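Local coordinates for protein TRAP-type C4-dicarboxylate:H+ symport system substrate-binding component DctP (Shewanella oneidensis, PDB 4MX6) that probably captures C4-dicarboxylates such as succinate in the periplasm and delivers them to a TRAP-type, proton-coupled uptake system, at residues A[37-42]-A[70-75]; A[49-54]-A[152-157]; A[56-61]-A[268-273]; A[64-69]-A[260-265]. One frame throughout, in Å; residues are numbered along the deposited sequence. Where two conformers were deposited one is given.

Interaction 1: residues A[37-42]-A[70-75]; sequences VEIKFS and YTVSVF
Strands 37-42 and 70-75 are the two parallel strands of a beta-alpha-beta unit whose crossover is helix 50-65, and they pair in register from Val37 beside Tyr70 to Ser42 beside Phe75. Five backbone hydrogen bonds alternate between the strands: Thr71 N to Val37 O, Ile39 N to Thr71 O, Ser73 N to Ile39 O, Phe41 N to Ser73 O and Phe75 N to Phe41 O. The face bearing Ile39, Phe41, Tyr70 and Val72 is apolar and is covered by helices 50-65 and 260-295. There the Tyr70 ring lies side by side with Val37, CD2 3.6 Å from Val37 CB, while Ile39 CD1 reaches the same CD2 at 3.8 Å. Phe41 also stands near Lys51 of the succinate site. The other face is more polar. Lys40 places CG 3.9 Å from Phe75 CE1, and its extended chain then leads away from the neighbouring strand. Thr71 OG1 bonds to Glu63 of helix 50-65. Glu38 holds CG anti to its backbone N (chi1 -178°) and stretches on past Thr71 toward Ser73, whose OG donates to Glu38 OE2 at 2.7 Å, meeting that oxygen on the anti side, 17° out of the carboxylate plane.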
loop_
_atom_site.group_PDB
_atom_site.type_symbol
_atom_site.label_atom_id
_atom_site.label_comp_id
_atom_site.label_asym_id
_atom_site.label_seq_id
_atom_site.Cartn_x
_atom_site.Cartn_y
_atom_site.Cartn_z
ATOM N N VAL A 37 -3.283 -18.572 22.968
ATOM C CA VAL A 37 -2.356 -18.547 21.854
ATOM C C VAL A 37 -2.167 -17.090 21.434
ATOM O O VAL A 37 -3.135 -16.366 21.189
ATOM C CB VAL A 37 -2.859 -19.414 20.683
ATOM C CG1 VAL A 37 -1.987 -19.231 19.459
ATOM C CG2 VAL A 37 -2.882 -20.882 21.092
ATOM N N GLU A 38 -0.915 -16.647 21.398
ATOM C CA GLU A 38 -0.617 -15.289 20.959
ATOM C C GLU A 38 -0.486 -15.231 19.450
ATOM O O GLU A 38 0.302 -15.966 18.848
ATOM C CB GLU A 38 0.662 -14.761 21.606
ATOM C CG GLU A 38 0.988 -13.312 21.212
ATOM C CD GLU A 38 2.303 -12.813 21.778
ATOM O OE1 GLU A 38 3.109 -13.650 22.236
ATOM O OE2 GLU A 38 2.529 -11.581 21.781
ATOM N N ILE A 39 -1.271 -14.343 18.858
ATOM C CA ILE A 39 -1.220 -14.038 17.443
ATOM C C ILE A 39 -0.554 -12.675 17.285
ATOM O O ILE A 39 -1.026 -11.699 17.852
ATOM C CB ILE A 39 -2.646 -13.965 16.872
ATOM C CG1 ILE A 39 -3.323 -15.337 16.899
ATOM C CG2 ILE A 39 -2.621 -13.436 15.466
ATOM C CD1 ILE A 39 -4.798 -15.278 16.550
ATOM N N LYS A 40 0.561 -12.613 16.560
ATOM C CA LYS A 40 1.251 -11.342 16.336
ATOM C C LYS A 40 0.904 -10.766 14.968
ATOM O O LYS A 40 0.885 -11.499 13.975
ATOM C CB LYS A 40 2.761 -11.528 16.447
ATOM C CG LYS A 40 3.210 -12.003 17.802
ATOM C CD LYS A 40 4.729 -12.086 17.911
ATOM C CE LYS A 40 5.147 -12.778 19.197
ATOM N NZ LYS A 40 6.606 -12.743 19.402
ATOM N N PHE A 41 0.625 -9.458 14.942
ATOM C CA PHE A 41 0.301 -8.713 13.723
ATOM C C PHE A 41 1.262 -7.533 13.699
ATOM O O PHE A 41 1.186 -6.652 14.563
ATOM C CB PHE A 41 -1.147 -8.232 13.789
ATOM C CG PHE A 41 -1.716 -7.724 12.474
ATOM C CD1 PHE A 41 -0.967 -7.012 11.551
ATOM C CD2 PHE A 41 -3.030 -7.964 12.180
ATOM C CE1 PHE A 41 -1.534 -6.571 10.366
ATOM C CE2 PHE A 41 -3.594 -7.529 10.997
ATOM C CZ PHE A 41 -2.843 -6.817 10.105
ATOM N N SER A 42 2.198 -7.518 12.757
ATOM C CA SER A 42 3.116 -6.391 12.649
ATOM C C SER A 42 2.836 -5.588 11.396
ATOM O O SER A 42 2.370 -6.124 10.396
ATOM C CB SER A 42 4.578 -6.852 12.680
ATOM O OG SER A 42 4.930 -7.669 11.574
ATOM N N TYR A 70 -7.343 -16.939 22.387
ATOM C CA TYR A 70 -6.411 -16.249 21.509
ATOM C C TYR A 70 -6.296 -14.803 21.949
ATOM O O TYR A 70 -7.255 -14.212 22.443
ATOM C CB TYR A 70 -6.882 -16.301 20.043
ATOM C CG TYR A 70 -6.879 -17.697 19.485
ATOM C CD1 TYR A 70 -7.978 -18.536 19.642
ATOM C CD2 TYR A 70 -5.760 -18.197 18.841
ATOM C CE1 TYR A 70 -7.967 -19.829 19.164
ATOM C CE2 TYR A 70 -5.737 -19.480 18.360
ATOM C CZ TYR A 70 -6.843 -20.296 18.520
ATOM O OH TYR A 70 -6.832 -21.587 18.041
ATOM N N THR A 71 -5.110 -14.236 21.763
ATOM C CA THR A 71 -4.900 -12.811 21.956
ATOM C C THR A 71 -4.105 -12.308 20.767
ATOM O O THR A 71 -3.313 -13.058 20.208
ATOM C CB THR A 71 -4.139 -12.516 23.262
ATOM O OG1 THR A 71 -4.091 -11.105 23.479
ATOM C CG2 THR A 71 -2.728 -13.080 23.212
ATOM N N VAL A 72 -4.323 -11.054 20.375
ATOM C CA VAL A 72 -3.604 -10.468 19.253
ATOM C C VAL A 72 -2.694 -9.353 19.760
ATOM O O VAL A 72 -3.173 -8.423 20.398
ATOM C CB VAL A 72 -4.567 -9.881 18.200
ATOM C CG1 VAL A 72 -3.782 -9.321 17.015
ATOM C CG2 VAL A 72 -5.551 -10.922 17.721
ATOM N N SER A 73 -1.393 -9.468 19.498
ATOM C CA SER A 73 -0.438 -8.411 19.791
ATOM C C SER A 73 -0.144 -7.650 18.509
ATOM O O SER A 73 0.233 -8.251 17.505
ATOM C CB SER A 73 0.853 -8.988 20.371
ATOM O OG SER A 73 0.591 -9.640 21.598
ATOM N N VAL A 74 -0.318 -6.335 18.557
ATOM C CA VAL A 74 -0.134 -5.492 17.386
ATOM C C VAL A 74 1.126 -4.650 17.552
ATOM O O VAL A 74 1.329 -4.008 18.580
ATOM C CB VAL A 74 -1.360 -4.572 17.173
ATOM C CG1 VAL A 74 -1.140 -3.621 16.009
ATOM C CG2 VAL A 74 -2.623 -5.401 16.943
ATOM N N PHE A 75 1.955 -4.628 16.503
ATOM C CA PHE A 75 3.247 -3.952 16.525
ATOM C C PHE A 75 3.313 -2.973 15.362
ATOM O O PHE A 75 3.662 -3.360 14.243
ATOM C CB PHE A 75 4.385 -4.977 16.414
ATOM C CG PHE A 75 4.352 -6.033 17.482
ATOM C CD1 PHE A 75 3.621 -7.200 17.301
ATOM C CD2 PHE A 75 5.052 -5.870 18.665
ATOM C CE1 PHE A 75 3.583 -8.172 18.281
ATOM C CE2 PHE A 75 5.009 -6.852 19.653
ATOM C CZ PHE A 75 4.274 -7.993 19.449
#

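Interaction 2: residues A[49-54]-A[152-157]; sequences TPKGQM and GYLHNG
Leu154 on strand 152-157 pushes one methyl, CD2, against the first turn of helix 50-65, and the contact is chiefly apolar. That methyl sits 3.9 Å from Lys51 CA and equally far from Met54 CB, with Met54 CG also within touch, and thus fits between residues a turn apart. Leu154 CG stands anti to the backbone N (chi1 172°), on a side chain that sets out toward the helix. Pro50 adds van der Waals contact with polar groups: its CB lies 3.8 Å from His155 O and its CG 4.2 Å from Asn156 CG. His155 O is buried here without a polar partner in the model. The polar bonds run within the helix or outward. Thr49 is the N-cap, its OG1 accepting from Gly52 N at 3.0 Å. Lys51 belongs to the succinate site, and its NZ bonds to the bound succinate and to Ala99 O, while Asn156 ND2 bonds to Tyr246 OH of the same site. A classic beta bulge sets Asn156 and Gly157 both opposite Leu244. The contact is thus wedged among strand 243-251, which pairs with this strand, helix 221-226 near Pro50 and Asn156, and helix 260-295, which Pro50, Met54 and Leu154 all touch.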
loop_
_atom_site.group_PDB
_atom_site.type_symbol
_atom_site.label_atom_id
_atom_site.label_comp_id
_atom_site.label_asym_id
_atom_site.label_seq_id
_atom_site.Cartn_x
_atom_site.Cartn_y
_atom_site.Cartn_z
ATOM N N THR A 49 -4.306 5.338 11.428
ATOM C CA THR A 49 -4.311 5.167 9.973
ATOM C C THR A 49 -5.260 4.014 9.641
ATOM O O THR A 49 -5.635 3.263 10.539
ATOM C CB THR A 49 -2.923 4.755 9.464
ATOM O OG1 THR A 49 -2.554 3.495 10.048
ATOM C CG2 THR A 49 -1.859 5.811 9.769
ATOM N N PRO A 50 -5.624 3.830 8.361
ATOM C CA PRO A 50 -6.504 2.687 8.060
ATOM C C PRO A 50 -5.915 1.331 8.479
ATOM O O PRO A 50 -6.637 0.525 9.085
ATOM C CB PRO A 50 -6.733 2.783 6.545
ATOM C CG PRO A 50 -5.703 3.771 6.040
ATOM C CD PRO A 50 -5.455 4.701 7.190
ATOM N N LYS A 51 -4.642 1.055 8.178
ATOM C CA LYS A 51 -4.078 -0.237 8.561
ATOM C C LYS A 51 -3.880 -0.330 10.070
ATOM O O LYS A 51 -4.117 -1.389 10.660
ATOM C CB LYS A 51 -2.770 -0.499 7.811
ATOM C CG LYS A 51 -2.064 -1.775 8.226
ATOM C CD LYS A 51 -1.082 -2.285 7.175
ATOM C CE LYS A 51 -0.093 -1.216 6.744
ATOM N NZ LYS A 51 0.861 -1.747 5.735
ATOM N N GLY A 52 -3.447 0.760 10.703
ATOM C CA GLY A 52 -3.296 0.749 12.150
ATOM C C GLY A 52 -4.601 0.418 12.861
ATOM O O GLY A 52 -4.633 -0.335 13.855
ATOM N N GLN A 53 -5.682 1.012 12.383
ATOM C CA GLN A 53 -6.998 0.798 12.963
ATOM C C GLN A 53 -7.561 -0.578 12.616
ATOM O O GLN A 53 -8.215 -1.204 13.455
ATOM C CB GLN A 53 -7.960 1.903 12.533
ATOM C CG GLN A 53 -7.592 3.277 13.088
ATOM C CD GLN A 53 -7.583 3.297 14.591
ATOM O OE1 GLN A 53 -8.637 3.234 15.222
ATOM N NE2 GLN A 53 -6.395 3.393 15.173
ATOM N N MET A 54 -7.331 -1.060 11.393
ATOM C CA MET A 54 -7.729 -2.424 11.029
ATOM C C MET A 54 -7.088 -3.427 11.985
ATOM O O MET A 54 -7.753 -4.339 12.483
ATOM C CB MET A 54 -7.353 -2.720 9.576
ATOM C CG MET A 54 -7.574 -4.161 9.152
ATOM S SD MET A 54 -6.105 -5.159 9.403
ATOM C CE MET A 54 -6.766 -6.793 9.113
ATOM N N GLY A 152 -7.397 -11.039 2.218
ATOM C CA GLY A 152 -8.246 -9.952 1.782
ATOM C C GLY A 152 -7.409 -8.768 1.331
ATOM O O GLY A 152 -6.196 -8.741 1.526
ATOM N N TYR A 153 -8.081 -7.805 0.716
ATOM C CA TYR A 153 -7.498 -6.531 0.325
ATOM C C TYR A 153 -7.924 -5.474 1.340
ATOM O O TYR A 153 -9.087 -5.424 1.753
ATOM C CB TYR A 153 -7.987 -6.110 -1.054
ATOM C CG TYR A 153 -7.462 -6.950 -2.196
ATOM C CD1 TYR A 153 -6.157 -6.799 -2.641
ATOM C CD2 TYR A 153 -8.277 -7.862 -2.856
ATOM C CE1 TYR A 153 -5.679 -7.529 -3.710
ATOM C CE2 TYR A 153 -7.795 -8.613 -3.920
ATOM C CZ TYR A 153 -6.496 -8.443 -4.337
ATOM O OH TYR A 153 -5.979 -9.146 -5.405
ATOM N N LEU A 154 -7.000 -4.589 1.696
ATOM C CA LEU A 154 -7.284 -3.466 2.578
ATOM C C LEU A 154 -6.837 -2.195 1.857
ATOM O O LEU A 154 -5.713 -2.124 1.364
ATOM C CB LEU A 154 -6.544 -3.638 3.908
ATOM C CG LEU A 154 -6.602 -2.455 4.865
ATOM C CD1 LEU A 154 -8.015 -2.196 5.365
ATOM C CD2 LEU A 154 -5.666 -2.694 6.045
ATOM N N HIS A 155 -7.715 -1.207 1.809
ATOM C CA HIS A 155 -7.386 0.040 1.128
ATOM C C HIS A 155 -6.516 0.986 1.937
ATOM O O HIS A 155 -6.606 1.049 3.168
ATOM C CB HIS A 155 -8.667 0.791 0.762
ATOM C CG HIS A 155 -9.536 0.029 -0.180
ATOM N ND1 HIS A 155 -10.910 -0.037 -0.116
ATOM C CD2 HIS A 155 -9.177 -0.717 -1.246
ATOM C CE1 HIS A 155 -11.349 -0.802 -1.107
ATOM N NE2 HIS A 155 -10.310 -1.230 -1.798
ATOM N N ASN A 156 -5.721 1.781 1.219
ATOM C CA ASN A 156 -5.200 3.025 1.766
ATOM C C ASN A 156 -5.726 4.186 0.921
ATOM O O ASN A 156 -6.639 4.891 1.355
ATOM C CB ASN A 156 -3.684 3.017 1.922
ATOM C CG ASN A 156 -3.200 4.209 2.722
ATOM O OD1 ASN A 156 -3.731 5.322 2.580
ATOM N ND2 ASN A 156 -2.229 3.991 3.591
ATOM N N GLY A 157 -5.218 4.351 -0.298
ATOM C CA GLY A 157 -5.681 5.439 -1.133
ATOM C C GLY A 157 -4.854 5.595 -2.384
ATOM O O GLY A 157 -3.937 4.832 -2.626
#

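Interaction 3: residues A[56-61]-A[268-273]; sequences LKFKEL and EALDES
This is a buried helix-helix contact, in which helix 50-65, the crossover of the beta-alpha-beta unit, packs against the long helix 260-295; the axes of the two segments run closer to antiparallel than to perpendicular, at 143°, and approach to 8.5 Å. Phe58 and Leu61 face Ala269, Leu270 and Ser273. Leu270 CD1 lies over the centre of the Phe58 ring, 3.7 Å from its centroid and 13° off the normal, a CH-pi contact. Ala269 C meets the ring near its plane, at the edge, and Phe97 adds an edge-to-face ring contact. An alanine in place of Phe58 would probably open a gap beneath Leu270 CD1 and leave that methyl free to shift, with Phe97 losing its ring partner. Small residues allow the close approach: Leu61 CB touches Ala269 CB at 3.8 Å. Leu61 CD1 also meets Glu272, the two side chains crossing at about a right angle, while Glu272 OE1 is engaged by Arg65. In the conformer given, Ser273 turns its hydroxyl back onto its own helix: OG donates to Ala269 O at 2.8 Å from above the carbonyl plane, whereas Ser273 N reaches the same oxygen from the opposite face.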
loop_
_atom_site.group_PDB
_atom_site.type_symbol
_atom_site.label_atom_id
_atom_site.label_comp_id
_atom_site.label_asym_id
_atom_site.label_seq_id
_atom_site.Cartn_x
_atom_site.Cartn_y
_atom_site.Cartn_z
ATOM N N LEU A 56 -5.909 -3.010 15.066
ATOM C CA LEU A 56 -6.476 -2.906 16.418
ATOM C C LEU A 56 -7.911 -3.418 16.474
ATOM O O LEU A 56 -8.306 -4.030 17.460
ATOM C CB LEU A 56 -6.404 -1.463 16.910
ATOM C CG LEU A 56 -5.006 -0.978 17.309
ATOM C CD1 LEU A 56 -5.065 0.482 17.716
ATOM C CD2 LEU A 56 -4.394 -1.819 18.420
ATOM N N LYS A 57 -8.699 -3.198 15.427
ATOM C CA LYS A 57 -10.054 -3.740 15.409
ATOM C C LYS A 57 -10.017 -5.267 15.420
ATOM O O LYS A 57 -10.802 -5.917 16.118
ATOM C CB LYS A 57 -10.820 -3.220 14.189
ATOM C CG LYS A 57 -12.267 -3.693 14.098
ATOM C CD LYS A 57 -13.113 -3.212 15.273
ATOM C CE LYS A 57 -14.587 -3.493 15.062
ATOM N NZ LYS A 57 -15.413 -2.956 16.163
ATOM N N PHE A 58 -9.093 -5.847 14.663
ATOM C CA PHE A 58 -8.923 -7.299 14.636
ATOM C C PHE A 58 -8.590 -7.814 16.040
ATOM O O PHE A 58 -9.193 -8.785 16.517
ATOM C CB PHE A 58 -7.858 -7.660 13.602
ATOM C CG PHE A 58 -7.506 -9.127 13.540
ATOM C CD1 PHE A 58 -8.452 -10.093 13.237
ATOM C CD2 PHE A 58 -6.199 -9.520 13.722
ATOM C CE1 PHE A 58 -8.098 -11.414 13.162
ATOM C CE2 PHE A 58 -5.846 -10.850 13.634
ATOM C CZ PHE A 58 -6.797 -11.791 13.355
ATOM N N LYS A 59 -7.661 -7.151 16.724
ATOM C CA LYS A 59 -7.349 -7.475 18.112
ATOM C C LYS A 59 -8.595 -7.431 18.988
ATOM O O LYS A 59 -8.843 -8.352 19.766
ATOM C CB LYS A 59 -6.304 -6.491 18.638
ATOM C CG LYS A 59 -6.035 -6.581 20.131
ATOM C CD LYS A 59 -5.037 -5.523 20.569
ATOM C CE LYS A 59 -4.754 -5.558 22.064
ATOM N NZ LYS A 59 -4.146 -6.842 22.476
ATOM N N GLU A 60 -9.368 -6.357 18.881
ATOM C CA GLU A 60 -10.546 -6.178 19.714
ATOM C C GLU A 60 -11.557 -7.291 19.479
ATOM O O GLU A 60 -12.082 -7.878 20.427
ATOM C CB GLU A 60 -11.175 -4.807 19.443
ATOM C CG GLU A 60 -10.331 -3.662 19.970
ATOM C CD GLU A 60 -10.738 -2.297 19.457
ATOM O OE1 GLU A 60 -11.866 -2.187 18.954
ATOM O OE2 GLU A 60 -9.925 -1.344 19.586
ATOM N N LEU A 61 -11.805 -7.612 18.213
ATOM C CA LEU A 61 -12.811 -8.615 17.885
ATOM C C LEU A 61 -12.369 -10.007 18.310
ATOM O O LEU A 61 -13.182 -10.791 18.811
ATOM C CB LEU A 61 -13.165 -8.591 16.398
ATOM C CG LEU A 61 -13.863 -7.320 15.925
ATOM C CD1 LEU A 61 -14.221 -7.510 14.472
ATOM C CD2 LEU A 61 -15.095 -7.019 16.746
ATOM N N GLU A 268 -13.625 -14.398 10.215
ATOM C CA GLU A 268 -14.746 -13.469 10.217
ATOM C C GLU A 268 -14.357 -12.156 10.902
ATOM O O GLU A 268 -14.745 -11.077 10.449
ATOM C CB GLU A 268 -15.970 -14.090 10.891
ATOM C CG GLU A 268 -17.123 -13.123 11.118
ATOM C CD GLU A 268 -17.696 -12.543 9.836
ATOM O OE1 GLU A 268 -17.585 -13.195 8.774
ATOM O OE2 GLU A 268 -18.277 -11.433 9.896
ATOM N N ALA A 269 -13.569 -12.244 11.970
ATOM C CA ALA A 269 -13.089 -11.051 12.660
ATOM C C ALA A 269 -12.189 -10.247 11.723
ATOM O O ALA A 269 -12.261 -9.013 11.675
ATOM C CB ALA A 269 -12.336 -11.430 13.936
ATOM N N LEU A 270 -11.336 -10.944 10.979
ATOM C CA LEU A 270 -10.479 -10.276 10.015
ATOM C C LEU A 270 -11.299 -9.554 8.944
ATOM O O LEU A 270 -11.031 -8.411 8.614
ATOM C CB LEU A 270 -9.538 -11.291 9.380
ATOM C CG LEU A 270 -8.343 -10.679 8.683
ATOM C CD1 LEU A 270 -7.298 -10.297 9.720
ATOM C CD2 LEU A 270 -7.788 -11.679 7.735
ATOM N N ASP A 271 -12.297 -10.238 8.390
ATOM C CA ASP A 271 -13.141 -9.636 7.366
ATOM C C ASP A 271 -13.784 -8.348 7.883
ATOM O O ASP A 271 -13.828 -7.334 7.189
ATOM C CB ASP A 271 -14.259 -10.594 6.952
ATOM C CG ASP A 271 -13.772 -11.815 6.204
ATOM O OD1 ASP A 271 -12.594 -11.860 5.793
ATOM O OD2 ASP A 271 -14.596 -12.744 6.028
ATOM N N GLU A 272 -14.309 -8.389 9.104
ATOM C CA GLU A 272 -14.967 -7.218 9.670
ATOM C C GLU A 272 -13.971 -6.079 9.921
ATOM O O GLU A 272 -14.282 -4.905 9.729
ATOM C CB GLU A 272 -15.698 -7.603 10.953
ATOM C CG GLU A 272 -16.903 -8.453 10.697
ATOM C CD GLU A 272 -17.553 -8.918 11.981
ATOM O OE1 GLU A 272 -17.646 -8.096 12.929
ATOM O OE2 GLU A 272 -17.970 -10.106 12.051
ATOM N N SER A 273 -12.769 -6.439 10.337
ATOM C CA SER A 273 -11.728 -5.450 10.580
ATOM C C SER A 273 -11.311 -4.757 9.274
ATOM O O SER A 273 -11.055 -3.557 9.257
ATOM C CB SER A 273 -10.537 -6.136 11.242
ATOM O OG SER A 273 -10.914 -6.708 12.491
#

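Interaction 4: residues A[64-69]-A[260-265]; sequences QRLPGE and ADKRKV
Lys262 NZ donates to Glu69 OE1 at 2.7 Å, a salt bridge between the first turn of helix 260-295 and the loop that leads from helix 50-65 into strand 70-75. The lysine nitrogen uses the syn lone pair of OE1, on the side of the other carboxylate oxygen, and the two side chains cross at about a right angle. The Lys262 chain bends at chi2 (-55°), which turns CD to within 4.0 Å of Leu66 CD2, while the Glu69 chain is extended beyond CG. A methionine in place of Lys262 would probably leave the Glu69 carboxylate without its charged mate across this contact. Beneath the charges, Leu66 and Val265 reach toward each other tip to tip, Leu66 CD1 lying 3.8 Å from Val265 CG1. Leu66 is the first residue to leave helical geometry, and its side chain is buried. On the far side of this apolar pair from the salt bridge, Arg65 touches Val265 through its CB alone, 4.1 Å from Val265 CG1. A water in the plane of the guanidinium, at its edge, accepts from Arg65 NH1 and donates to Val265 O, each at 2.8 Å. Arg65 NH2 has its own salt bridge to Glu272. Near the surface, the apolar pair is thus flanked by a salt bridge on one side and a water-bridged link to a backbone carbonyl on the other, so the contact probably depends on charge as well as on hydrophobic burial.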
loop_
_atom_site.group_PDB
_atom_site.type_symbol
_atom_site.label_atom_id
_atom_site.label_comp_id
_atom_site.label_asym_id
_atom_site.label_seq_id
_atom_site.Cartn_x
_atom_site.Cartn_y
_atom_site.Cartn_z
ATOM N N GLN A 64 -12.653 -10.252 22.116
ATOM C CA GLN A 64 -14.057 -10.313 22.506
ATOM C C GLN A 64 -14.691 -11.669 22.261
ATOM O O GLN A 64 -15.469 -12.139 23.082
ATOM C CB GLN A 64 -14.868 -9.302 21.716
ATOM C CG GLN A 64 -14.600 -7.875 22.113
ATOM C CD GLN A 64 -15.027 -6.904 21.038
ATOM O OE1 GLN A 64 -15.987 -7.151 20.309
ATOM N NE2 GLN A 64 -14.311 -5.800 20.920
ATOM N N ARG A 65 -14.385 -12.278 21.117
ATOM C CA ARG A 65 -15.095 -13.469 20.655
ATOM C C ARG A 65 -14.438 -14.772 21.078
ATOM O O ARG A 65 -15.117 -15.801 21.139
ATOM C CB ARG A 65 -15.277 -13.415 19.136
ATOM C CG ARG A 65 -16.061 -12.191 18.712
ATOM C CD ARG A 65 -16.131 -11.998 17.207
ATOM N NE ARG A 65 -16.863 -10.772 16.909
ATOM C CZ ARG A 65 -17.153 -10.329 15.691
ATOM N NH1 ARG A 65 -16.763 -10.994 14.611
ATOM N NH2 ARG A 65 -17.836 -9.198 15.558
ATOM N N LEU A 66 -13.144 -14.721 21.391
ATOM C CA LEU A 66 -12.377 -15.897 21.806
ATOM C C LEU A 66 -11.586 -15.631 23.091
ATOM O O LEU A 66 -10.396 -15.931 23.173
ATOM C CB LEU A 66 -11.409 -16.302 20.696
ATOM C CG LEU A 66 -12.083 -16.733 19.387
ATOM C CD1 LEU A 66 -11.085 -16.752 18.239
ATOM C CD2 LEU A 66 -12.726 -18.103 19.542
ATOM N N PRO A 67 -12.251 -15.080 24.111
ATOM C CA PRO A 67 -11.515 -14.698 25.322
ATOM C C PRO A 67 -10.822 -15.876 25.981
ATOM O O PRO A 67 -11.423 -16.939 26.190
ATOM C CB PRO A 67 -12.603 -14.122 26.234
ATOM C CG PRO A 67 -13.879 -14.695 25.732
ATOM C CD PRO A 67 -13.696 -14.843 24.247
ATOM N N GLY A 68 -9.549 -15.681 26.304
ATOM C CA GLY A 68 -8.757 -16.707 26.944
ATOM C C GLY A 68 -8.211 -17.763 26.004
ATOM O O GLY A 68 -7.400 -18.593 26.417
ATOM N N GLU A 69 -8.642 -17.732 24.742
ATOM C CA GLU A 69 -8.211 -18.731 23.774
ATOM C C GLU A 69 -7.139 -18.177 22.838
ATOM O O GLU A 69 -6.167 -18.864 22.523
ATOM C CB GLU A 69 -9.398 -19.221 22.949
ATOM C CG GLU A 69 -10.501 -19.888 23.759
ATOM C CD GLU A 69 -11.722 -20.207 22.908
ATOM O OE1 GLU A 69 -11.561 -20.912 21.906
ATOM O OE2 GLU A 69 -12.833 -19.734 23.222
ATOM N N ALA A 260 -10.428 -25.827 12.819
ATOM C CA ALA A 260 -11.268 -25.217 11.792
ATOM C C ALA A 260 -12.310 -24.244 12.344
ATOM O O ALA A 260 -12.601 -23.210 11.718
ATOM C CB ALA A 260 -11.942 -26.300 10.967
ATOM N N ASP A 261 -12.866 -24.553 13.513
ATOM C CA ASP A 261 -13.886 -23.685 14.085
ATOM C C ASP A 261 -13.293 -22.354 14.559
ATOM O O ASP A 261 -13.862 -21.288 14.298
ATOM C CB ASP A 261 -14.736 -24.389 15.173
ATOM C CG ASP A 261 -13.933 -25.295 16.118
ATOM O OD1 ASP A 261 -12.719 -25.085 16.329
ATOM O OD2 ASP A 261 -14.560 -26.248 16.655
ATOM N N LYS A 262 -12.122 -22.405 15.178
ATOM C CA LYS A 262 -11.454 -21.193 15.623
ATOM C C LYS A 262 -10.986 -20.377 14.420
ATOM O O LYS A 262 -11.078 -19.145 14.422
ATOM C CB LYS A 262 -10.268 -21.534 16.534
ATOM C CG LYS A 262 -10.616 -22.403 17.726
ATOM C CD LYS A 262 -11.716 -21.808 18.550
ATOM C CE LYS A 262 -12.267 -22.826 19.539
ATOM N NZ LYS A 262 -13.364 -22.244 20.366
ATOM N N ARG A 263 -10.474 -21.060 13.399
ATOM C CA ARG A 263 -10.050 -20.389 12.178
ATOM C C ARG A 263 -11.212 -19.587 11.589
ATOM O O ARG A 263 -11.028 -18.459 11.138
ATOM C CB ARG A 263 -9.527 -21.398 11.153
ATOM C CG ARG A 263 -8.945 -20.721 9.918
ATOM C CD ARG A 263 -8.578 -21.684 8.799
ATOM N NE ARG A 263 -7.706 -22.771 9.241
ATOM C CZ ARG A 263 -7.993 -24.072 9.219
ATOM N NH1 ARG A 263 -9.151 -24.541 8.765
ATOM N NH2 ARG A 263 -7.086 -24.918 9.660
ATOM N N LYS A 264 -12.406 -20.173 11.572
ATOM C CA LYS A 264 -13.565 -19.488 11.020
ATOM C C LYS A 264 -13.907 -18.212 11.792
ATOM O O LYS A 264 -14.204 -17.184 11.194
ATOM C CB LYS A 264 -14.758 -20.437 11.000
ATOM C CG LYS A 264 -16.001 -19.833 10.405
ATOM C CD LYS A 264 -17.104 -20.858 10.279
ATOM C CE LYS A 264 -18.315 -20.265 9.596
ATOM N NZ LYS A 264 -19.352 -21.280 9.403
ATOM N N VAL A 265 -13.841 -18.262 13.113
ATOM C CA VAL A 265 -14.084 -17.078 13.932
ATOM C C VAL A 265 -13.022 -15.998 13.658
ATOM O O VAL A 265 -13.342 -14.806 13.500
ATOM C CB VAL A 265 -14.104 -17.442 15.433
ATOM C CG1 VAL A 265 -14.266 -16.200 16.291
ATOM C CG2 VAL A 265 -15.231 -18.422 15.730
HETATM O O HOH W 1 -15.763 -13.620 14.376
#

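Overall arrangement
Helix 50-65 supplies one side of interactions 2, 3 and 4 and is the crossover between the paired strands of interaction 1. Interactions 3 and 4 join it to the same long helix 260-295, their centres about 11 Å apart, and Arg65 links them through Glu272. Interaction 4 is the surface contact, ionic and water-mediated around a small apolar pair; interaction 3 is buried and mostly apolar. Interaction 2, closest to the centre of the chain, is also buried and chiefly apolar, and includes Lys51 of the succinate site. Interaction 1, partly buried, relies mainly on backbone bonds; its Phe41 touches both Met54 of interaction 2 and Phe58 of interaction 3.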